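Local coordinates for protein cytochrome c, putative (Shewanella oneidensis, PDB 1SP3) that carries eight covalently attached c-type hemes and probably works as a respiratory oxidoreductase that reduces tetrathionate, at residues L99-T105 against I127-A133; P134-N138 against M161-D165. All blocks are in the same frame, centred on the assembly; numbering follows the deposited sequence.

Contact 1: L99-T105 against I127-A133; sequences LICHDTT and IAQNVGA. With HEC (heme c), chain E.
Residues 99-102 form one loosely bonded helical turn (Asp-103 N to Leu-99 O 2.8 Å; His-102 N to Leu-99 O weak, 3.2 Å) and then run into loop, while 127-129 end the helix that starts at 124 and Asn-130 first leaves helical torsions. Asp-103 CA lies 4.7 Å from Val-131 CA and Leu-99 CA 7.0 Å from Ala-128 CA. Leu-99, in the mt rotamer, brings CD2 to 3.6 Å from Val-131 CG2 and 4.0 Å from Ile-127 CG2. His-102 (chi1 -71°, m; chi2 -62°) is held twice by Gly-132: Gly-132 N donates to His-102 O (2.8 Å), and His-102 ND1 donates to Gly-132 O (2.8 Å). This belongs to the CXXCH heme-attachment motif, here Cys-98 to His-102: Cys-101 SG is bonded to heme CAC at 2.1 Å. His-102 NE2 ligates heme FE at 1.9 Å, with His-190 as the other axial ligand. An ND1-to-carbonyl bond that fixes the imidazole plane is familiar from c-type cytochromes. A second heme touches Ala-128, Val-131 and Gly-132, so 127-133 also lines a neighbouring cofactor. Thr-104 takes the p rotamer (61°), directing OG1 to Asn-130 O at 2.5 Å and CG2 to Gly-132 N at 3.6 Å. Asp-103, chi1 t, forms an Asx turn: its OD2 accepts from Thr-105 N (2.8 Å) and from Thr-105 OG1 (2.6 Å; chi1 p). One water bridges Asp-103 OD2 (2.6 Å), Thr-104 N (2.9 Å) and Ile-127 O (2.6 Å).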
loop_
_atom_site.group_PDB
_atom_site.type_symbol
_atom_site.label_atom_id
_atom_site.label_comp_id
_atom_site.label_asym_id
_atom_site.label_seq_id
_atom_site.Cartn_x
_atom_site.Cartn_y
_atom_site.Cartn_z
ATOM N N LEU A 99 -8.518 -3.530 -19.200
ATOM C CA LEU A 99 -9.866 -3.271 -18.691
ATOM C C LEU A 99 -9.981 -2.826 -17.234
ATOM O O LEU A 99 -10.959 -2.107 -16.874
ATOM C CB LEU A 99 -10.688 -4.546 -18.886
ATOM C CG LEU A 99 -10.629 -5.023 -20.329
ATOM C CD1 LEU A 99 -11.252 -6.454 -20.361
ATOM C CD2 LEU A 99 -11.348 -4.026 -21.311
ATOM N N ILE A 100 -9.040 -3.267 -16.396
ATOM C CA ILE A 100 -9.182 -2.974 -14.996
ATOM C C ILE A 100 -9.182 -1.424 -14.741
ATOM O O ILE A 100 -9.961 -0.919 -13.920
ATOM C CB ILE A 100 -8.173 -3.766 -14.147
ATOM C CG1 ILE A 100 -8.374 -3.563 -12.621
ATOM C CG2 ILE A 100 -6.762 -3.419 -14.530
ATOM C CD1 ILE A 100 -9.467 -4.391 -12.134
ATOM N N CYS A 101 -8.395 -0.652 -15.474
ATOM C CA CYS A 101 -8.425 0.797 -15.238
ATOM C C CYS A 101 -9.436 1.536 -16.079
ATOM O O CYS A 101 -9.743 2.672 -15.799
ATOM C CB CYS A 101 -7.058 1.428 -15.478
ATOM S SG CYS A 101 -5.803 0.805 -14.289
ATOM N N HIS A 102 -9.874 0.922 -17.148
ATOM C CA HIS A 102 -10.659 1.628 -18.181
ATOM C C HIS A 102 -12.105 1.184 -18.301
ATOM O O HIS A 102 -12.850 1.804 -19.039
ATOM C CB HIS A 102 -9.943 1.514 -19.536
ATOM C CG HIS A 102 -8.669 2.333 -19.603
ATOM N ND1 HIS A 102 -8.665 3.702 -19.473
ATOM C CD2 HIS A 102 -7.379 1.982 -19.803
ATOM C CE1 HIS A 102 -7.432 4.171 -19.581
ATOM N NE2 HIS A 102 -6.635 3.149 -19.823
ATOM N N ASP A 103 -12.496 0.130 -17.576
ATOM C CA ASP A 103 -13.911 -0.276 -17.547
ATOM C C ASP A 103 -14.884 0.781 -16.959
ATOM O O ASP A 103 -14.700 1.221 -15.823
ATOM C CB ASP A 103 -14.093 -1.600 -16.779
ATOM C CG ASP A 103 -15.563 -1.934 -16.567
ATOM O OD1 ASP A 103 -15.935 -2.254 -15.403
ATOM O OD2 ASP A 103 -16.386 -1.840 -17.513
ATOM N N THR A 104 -15.947 1.150 -17.698
ATOM C CA THR A 104 -16.865 2.132 -17.166
ATOM C C THR A 104 -18.165 1.462 -16.715
ATOM O O THR A 104 -19.031 2.121 -16.259
ATOM C CB THR A 104 -17.200 3.245 -18.177
ATOM O OG1 THR A 104 -17.826 2.668 -19.340
ATOM C CG2 THR A 104 -15.932 3.883 -18.719
ATOM N N THR A 105 -18.296 0.146 -16.857
ATOM C CA THR A 105 -19.614 -0.421 -16.587
ATOM C C THR A 105 -19.758 -0.760 -15.107
ATOM O O THR A 105 -20.849 -0.991 -14.666
ATOM C CB THR A 105 -19.823 -1.719 -17.367
ATOM O OG1 THR A 105 -18.775 -2.643 -16.967
ATOM C CG2 THR A 105 -19.699 -1.500 -18.911
ATOM N N ILE A 127 -17.982 -5.018 -21.859
ATOM C CA ILE A 127 -16.992 -4.251 -21.102
ATOM C C ILE A 127 -16.024 -3.539 -22.068
ATOM O O ILE A 127 -15.803 -2.332 -21.924
ATOM C CB ILE A 127 -16.258 -5.165 -20.138
ATOM C CG1 ILE A 127 -17.258 -5.638 -19.038
ATOM C CG2 ILE A 127 -14.921 -4.503 -19.616
ATOM C CD1 ILE A 127 -16.781 -6.735 -18.103
ATOM N N ALA A 128 -15.443 -4.277 -23.021
ATOM C CA ALA A 128 -14.475 -3.708 -23.969
ATOM C C ALA A 128 -15.049 -2.550 -24.758
ATOM O O ALA A 128 -14.347 -1.602 -24.987
ATOM C CB ALA A 128 -14.017 -4.729 -24.955
ATOM N N GLN A 129 -16.315 -2.645 -25.195
ATOM C CA GLN A 129 -16.934 -1.595 -25.994
ATOM C C GLN A 129 -17.147 -0.324 -25.204
ATOM O O GLN A 129 -17.115 0.805 -25.776
ATOM C CB GLN A 129 -18.278 -2.066 -26.518
ATOM C CG GLN A 129 -18.155 -3.088 -27.631
ATOM C CD GLN A 129 -19.444 -3.834 -27.838
ATOM O OE1 GLN A 129 -19.421 -5.053 -27.990
ATOM N NE2 GLN A 129 -20.581 -3.106 -27.837
ATOM N N ASN A 130 -17.335 -0.477 -23.892
ATOM C CA ASN A 130 -17.631 0.694 -23.085
ATOM C C ASN A 130 -16.467 1.381 -22.349
ATOM O O ASN A 130 -16.670 2.267 -21.561
ATOM C CB ASN A 130 -18.756 0.362 -22.162
ATOM C CG ASN A 130 -20.076 0.252 -22.933
ATOM O OD1 ASN A 130 -20.672 1.281 -23.210
ATOM N ND2 ASN A 130 -20.472 -1.007 -23.376
ATOM N N VAL A 131 -15.256 0.950 -22.660
ATOM C CA VAL A 131 -14.012 1.353 -21.999
ATOM C C VAL A 131 -13.891 2.886 -22.127
ATOM O O VAL A 131 -14.328 3.482 -23.123
ATOM C CB VAL A 131 -13.012 0.510 -22.777
ATOM C CG1 VAL A 131 -12.056 1.217 -23.638
ATOM C CG2 VAL A 131 -12.538 -0.756 -22.039
ATOM N N GLY A 132 -13.314 3.537 -21.125
ATOM C CA GLY A 132 -13.074 4.958 -21.208
ATOM C C GLY A 132 -12.118 5.428 -20.087
ATOM O O GLY A 132 -11.303 4.636 -19.578
ATOM N N ALA A 133 -12.251 6.691 -19.680
ATOM C CA ALA A 133 -11.274 7.266 -18.774
ATOM C C ALA A 133 -11.535 6.647 -17.408
ATOM O O ALA A 133 -12.713 6.388 -17.060
ATOM C CB ALA A 133 -11.395 8.793 -18.782
HETATM FE FE HEC E . -4.716 3.476 -19.990
HETATM C CHA HEC E . -5.055 6.821 -20.680
HETATM C CHB HEC E . -5.366 2.865 -23.290
HETATM C CHC HEC E . -3.985 0.212 -19.404
HETATM C CHD HEC E . -4.480 4.025 -16.669
HETATM N NA HEC E . -5.173 4.634 -21.677
HETATM C C1A HEC E . -5.225 5.996 -21.739
HETATM C C2A HEC E . -5.483 6.445 -23.115
HETATM C C3A HEC E . -5.543 5.357 -23.860
HETATM C C4A HEC E . -5.329 4.197 -22.951
HETATM C CMA HEC E . -5.770 5.305 -25.409
HETATM C CAA HEC E . -5.612 7.916 -23.602
HETATM C CBA HEC E . -4.275 8.673 -23.325
HETATM C CGA HEC E . -3.100 7.940 -23.957
HETATM O O1A HEC E . -3.280 7.684 -25.174
HETATM O O2A HEC E . -2.011 7.648 -23.302
HETATM N NB HEC E . -4.675 1.924 -21.095
HETATM C C1B HEC E . -4.970 1.844 -22.423
HETATM C C2B HEC E . -4.735 0.483 -22.826
HETATM C C3B HEC E . -4.349 -0.212 -21.767
HETATM C C4B HEC E . -4.319 0.653 -20.649
HETATM C CMB HEC E . -4.969 -0.070 -24.275
HETATM C CAB HEC E . -3.931 -1.727 -21.725
HETATM C CBB HEC E . -2.974 -2.256 -22.552
HETATM N NC HEC E . -4.270 2.299 -18.294
HETATM C C1C HEC E . -4.043 0.968 -18.279
HETATM C C2C HEC E . -3.871 0.531 -16.907
HETATM C C3C HEC E . -3.996 1.594 -16.113
HETATM C C4C HEC E . -4.239 2.735 -17.013
HETATM C CMC HEC E . -3.592 -0.937 -16.516
HETATM C CAC HEC E . -3.947 1.708 -14.537
HETATM C CBC HEC E . -3.107 1.054 -13.712
HETATM N ND HEC E . -4.755 5.133 -18.885
HETATM C C1D HEC E . -4.644 5.120 -17.487
HETATM C C2D HEC E . -4.721 6.449 -17.022
HETATM C C3D HEC E . -4.824 7.307 -18.287
HETATM C C4D HEC E . -4.896 6.412 -19.372
HETATM C CMD HEC E . -4.633 6.977 -15.535
HETATM C CAD HEC E . -4.961 8.829 -18.374
HETATM C CBD HEC E . -6.421 9.119 -18.030
HETATM C CGD HEC E . -6.800 10.582 -17.934
HETATM O O1D HEC E . -7.884 10.871 -17.347
HETATM O O2D HEC E . -6.024 11.437 -18.439
HETATM O O HOH W 1 -16.187 -0.789 -19.888
#

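Contact 2: P134-N138 against M161-D165; sequences PVRDN and MAYPD. With HEC (heme c), chain E.
A helix N-terminus meets a 3-10 turn here: Val-135 is the N-cap of helix 136-143, which carries the Cys-139, Cys-142 and His-143 attachment motif of heme c #3, and 161-162 end a 3-10 segment before the loop 163-165. Asn-138 OD1 accepts from Val-135 N at 2.8 Å, a side-chain bond from the first turn back to the N-cap; Asn-138 N donates to Val-135 O (2.8 Å), and Asn-138 ND2 reaches Asp-103 O. The segments come closest at Asp-137 and Ala-162, with CA atoms 5.0 Å apart. Most of the bonding falls to Arg-136, chi1 to chi3 m, t, m. The edge of its guanidinium faces two carbonyls: NH2 donates to Ala-162 O at 3.0 Å, while NE makes weak bonds to Met-161 O (3.0 Å) and Ala-162 O (3.3 Å), both with an N-H...O angle of 133°. NH1 is satisfied by Phe-179 O and the backbone N of Arg-136 by Gln-180 OE1, so this one residue joins three parts of the chain. Tyr-163 adds little, its ring centroid lying 5.8 Å from Arg-136 CZ, a long cation-pi pair, at most weakly attractive. Two heme sites lie nearby: Pro-134 CG packs 3.7 Å from C2D of the heme ligated by His-102, and Met-161 sits next to His-400, an axial ligand of heme c #6. The Ala-162 carbonyl has one further donor, a water that donates to Ala-162 O at 2.8 Å and accepts from Asp-137 N at 3.2 Å.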
loop_
_atom_site.group_PDB
_atom_site.type_symbol
_atom_site.label_atom_id
_atom_site.label_comp_id
_atom_site.label_asym_id
_atom_site.label_seq_id
_atom_site.Cartn_x
_atom_site.Cartn_y
_atom_site.Cartn_z
ATOM N N PRO A 134 -10.456 6.287 -16.699
ATOM C CA PRO A 134 -10.584 5.739 -15.325
ATOM C C PRO A 134 -11.283 6.762 -14.405
ATOM O O PRO A 134 -11.010 8.011 -14.515
ATOM C CB PRO A 134 -9.116 5.611 -14.826
ATOM C CG PRO A 134 -8.232 5.444 -16.273
ATOM C CD PRO A 134 -9.058 6.391 -17.173
ATOM N N VAL A 135 -12.089 6.251 -13.474
ATOM C CA VAL A 135 -12.589 7.040 -12.323
ATOM C C VAL A 135 -12.094 6.446 -11.028
ATOM O O VAL A 135 -11.420 5.382 -11.042
ATOM C CB VAL A 135 -14.108 7.084 -12.330
ATOM C CG1 VAL A 135 -14.551 7.748 -13.605
ATOM C CG2 VAL A 135 -14.770 5.651 -12.104
ATOM N N ARG A 136 -12.386 7.084 -9.892
ATOM C CA ARG A 136 -11.877 6.523 -8.622
ATOM C C ARG A 136 -12.100 5.021 -8.475
ATOM O O ARG A 136 -11.198 4.246 -8.015
ATOM C CB ARG A 136 -12.429 7.283 -7.434
ATOM C CG ARG A 136 -11.997 8.773 -7.398
ATOM C CD ARG A 136 -12.658 9.527 -6.223
ATOM N NE ARG A 136 -14.131 9.440 -6.253
ATOM C CZ ARG A 136 -14.960 10.318 -6.862
ATOM N NH1 ARG A 136 -14.446 11.366 -7.510
ATOM N NH2 ARG A 136 -16.315 10.122 -6.851
ATOM N N ASP A 137 -13.262 4.562 -8.918
ATOM C CA ASP A 137 -13.590 3.138 -8.710
ATOM C C ASP A 137 -12.695 2.185 -9.520
ATOM O O ASP A 137 -12.551 1.008 -9.179
ATOM C CB ASP A 137 -15.086 2.871 -8.947
ATOM C CG ASP A 137 -15.656 1.808 -7.984
ATOM O OD1 ASP A 137 -15.247 1.753 -6.782
ATOM O OD2 ASP A 137 -16.497 0.932 -8.336
ATOM N N ASN A 138 -12.092 2.656 -10.616
ATOM C CA ASN A 138 -11.197 1.777 -11.338
ATOM C C ASN A 138 -9.902 1.585 -10.518
ATOM O O ASN A 138 -9.469 0.460 -10.320
ATOM C CB ASN A 138 -10.891 2.303 -12.728
ATOM C CG ASN A 138 -12.121 2.409 -13.601
ATOM O OD1 ASN A 138 -12.676 3.522 -13.804
ATOM N ND2 ASN A 138 -12.538 1.267 -14.175
ATOM N N MET A 161 -14.421 5.685 -1.017
ATOM C CA MET A 161 -13.725 6.680 -1.830
ATOM C C MET A 161 -14.225 6.535 -3.247
ATOM O O MET A 161 -13.865 7.345 -4.100
ATOM C CB MET A 161 -12.190 6.512 -1.863
ATOM C CG MET A 161 -11.369 6.688 -0.563
ATOM S SD MET A 161 -11.438 8.313 0.161
ATOM C CE MET A 161 -9.852 8.616 0.388
ATOM N N ALA A 162 -15.039 5.519 -3.536
ATOM C CA ALA A 162 -15.702 5.503 -4.832
ATOM C C ALA A 162 -16.585 6.752 -5.110
ATOM O O ALA A 162 -16.625 7.244 -6.263
ATOM C CB ALA A 162 -16.584 4.204 -4.980
ATOM N N TYR A 163 -17.362 7.183 -4.105
ATOM C CA TYR A 163 -18.201 8.401 -4.206
ATOM C C TYR A 163 -18.251 8.953 -2.799
ATOM O O TYR A 163 -19.249 8.760 -2.133
ATOM C CB TYR A 163 -19.657 8.074 -4.673
ATOM C CG TYR A 163 -19.703 7.542 -6.080
ATOM C CD1 TYR A 163 -19.558 6.161 -6.334
ATOM C CD2 TYR A 163 -19.837 8.421 -7.161
ATOM C CE1 TYR A 163 -19.538 5.679 -7.652
ATOM C CE2 TYR A 163 -19.827 7.954 -8.466
ATOM C CZ TYR A 163 -19.681 6.604 -8.693
ATOM O OH TYR A 163 -19.682 6.195 -9.984
ATOM N N PRO A 164 -17.176 9.562 -2.289
ATOM C CA PRO A 164 -17.154 9.871 -0.855
ATOM C C PRO A 164 -17.833 11.222 -0.616
ATOM O O PRO A 164 -18.035 11.953 -1.599
ATOM C CB PRO A 164 -15.654 10.019 -0.558
ATOM C CG PRO A 164 -15.100 10.523 -1.813
ATOM C CD PRO A 164 -15.916 9.941 -2.967
ATOM N N ASP A 165 -18.101 11.548 0.645
ATOM C CA ASP A 165 -18.617 12.824 1.010
ATOM C C ASP A 165 -17.483 13.738 1.461
ATOM O O ASP A 165 -16.346 13.276 1.643
ATOM C CB ASP A 165 -19.637 12.696 2.111
ATOM C CG ASP A 165 -19.135 11.931 3.290
ATOM O OD1 ASP A 165 -19.982 11.550 4.132
ATOM O OD2 ASP A 165 -17.935 11.652 3.502
HETATM FE FE HEC E . -4.716 3.476 -19.990
HETATM C CHA HEC E . -5.055 6.821 -20.680
HETATM C CHB HEC E . -5.366 2.865 -23.290
HETATM C CHC HEC E . -3.985 0.212 -19.404
HETATM C CHD HEC E . -4.480 4.025 -16.669
HETATM N NA HEC E . -5.173 4.634 -21.677
HETATM C C1A HEC E . -5.225 5.996 -21.739
HETATM C C2A HEC E . -5.483 6.445 -23.115
HETATM C C3A HEC E . -5.543 5.357 -23.860
HETATM C C4A HEC E . -5.329 4.197 -22.951
HETATM C CMA HEC E . -5.770 5.305 -25.409
HETATM C CAA HEC E . -5.612 7.916 -23.602
HETATM C CBA HEC E . -4.275 8.673 -23.325
HETATM C CGA HEC E . -3.100 7.940 -23.957
HETATM O O1A HEC E . -3.280 7.684 -25.174
HETATM O O2A HEC E . -2.011 7.648 -23.302
HETATM N NB HEC E . -4.675 1.924 -21.095
HETATM C C1B HEC E . -4.970 1.844 -22.423
HETATM C C2B HEC E . -4.735 0.483 -22.826
HETATM C C3B HEC E . -4.349 -0.212 -21.767
HETATM C C4B HEC E . -4.319 0.653 -20.649
HETATM C CMB HEC E . -4.969 -0.070 -24.275
HETATM C CAB HEC E . -3.931 -1.727 -21.725
HETATM C CBB HEC E . -2.974 -2.256 -22.552
HETATM N NC HEC E . -4.270 2.299 -18.294
HETATM C C1C HEC E . -4.043 0.968 -18.279
HETATM C C2C HEC E . -3.871 0.531 -16.907
HETATM C C3C HEC E . -3.996 1.594 -16.113
HETATM C C4C HEC E . -4.239 2.735 -17.013
HETATM C CMC HEC E . -3.592 -0.937 -16.516
HETATM C CAC HEC E . -3.947 1.708 -14.537
HETATM C CBC HEC E . -3.107 1.054 -13.712
HETATM N ND HEC E . -4.755 5.133 -18.885
HETATM C C1D HEC E . -4.644 5.120 -17.487
HETATM C C2D HEC E . -4.721 6.449 -17.022
HETATM C C3D HEC E . -4.824 7.307 -18.287
HETATM C C4D HEC E . -4.896 6.412 -19.372
HETATM C CMD HEC E . -4.633 6.977 -15.535
HETATM C CAD HEC E . -4.961 8.829 -18.374
HETATM C CBD HEC E . -6.421 9.119 -18.030
HETATM C CGD HEC E . -6.800 10.582 -17.934
HETATM O O1D HEC E . -7.884 10.871 -17.347
HETATM O O2D HEC E . -6.024 11.437 -18.439
HETATM O O HOH W 2 -15.721 6.557 -8.855
#

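In the fold
Followed from the N terminus, the chain closes contact 1 first, when 127-133 returns to 99-105 after a mostly non-helical excursion of 21 residues. Contact 2 opens at the very next residue, and its loop, which includes the rest of helix 136-143, closes at 161-165. The two loops are therefore in series, neither nested nor crossed, with centres about 14 Å apart. They nevertheless touch: Asn-138 ND2 lies 2.7 Å from Asp-103 O, a probable hydrogen bond, and Pro-134 CB packs 3.2 Å from Cys-101 O. Both contacts border the same heme, through Cys-101 and His-102 in contact 1 and Pro-134 in contact 2, while Ala-128 in helix 124-129 touches a neighbouring heme.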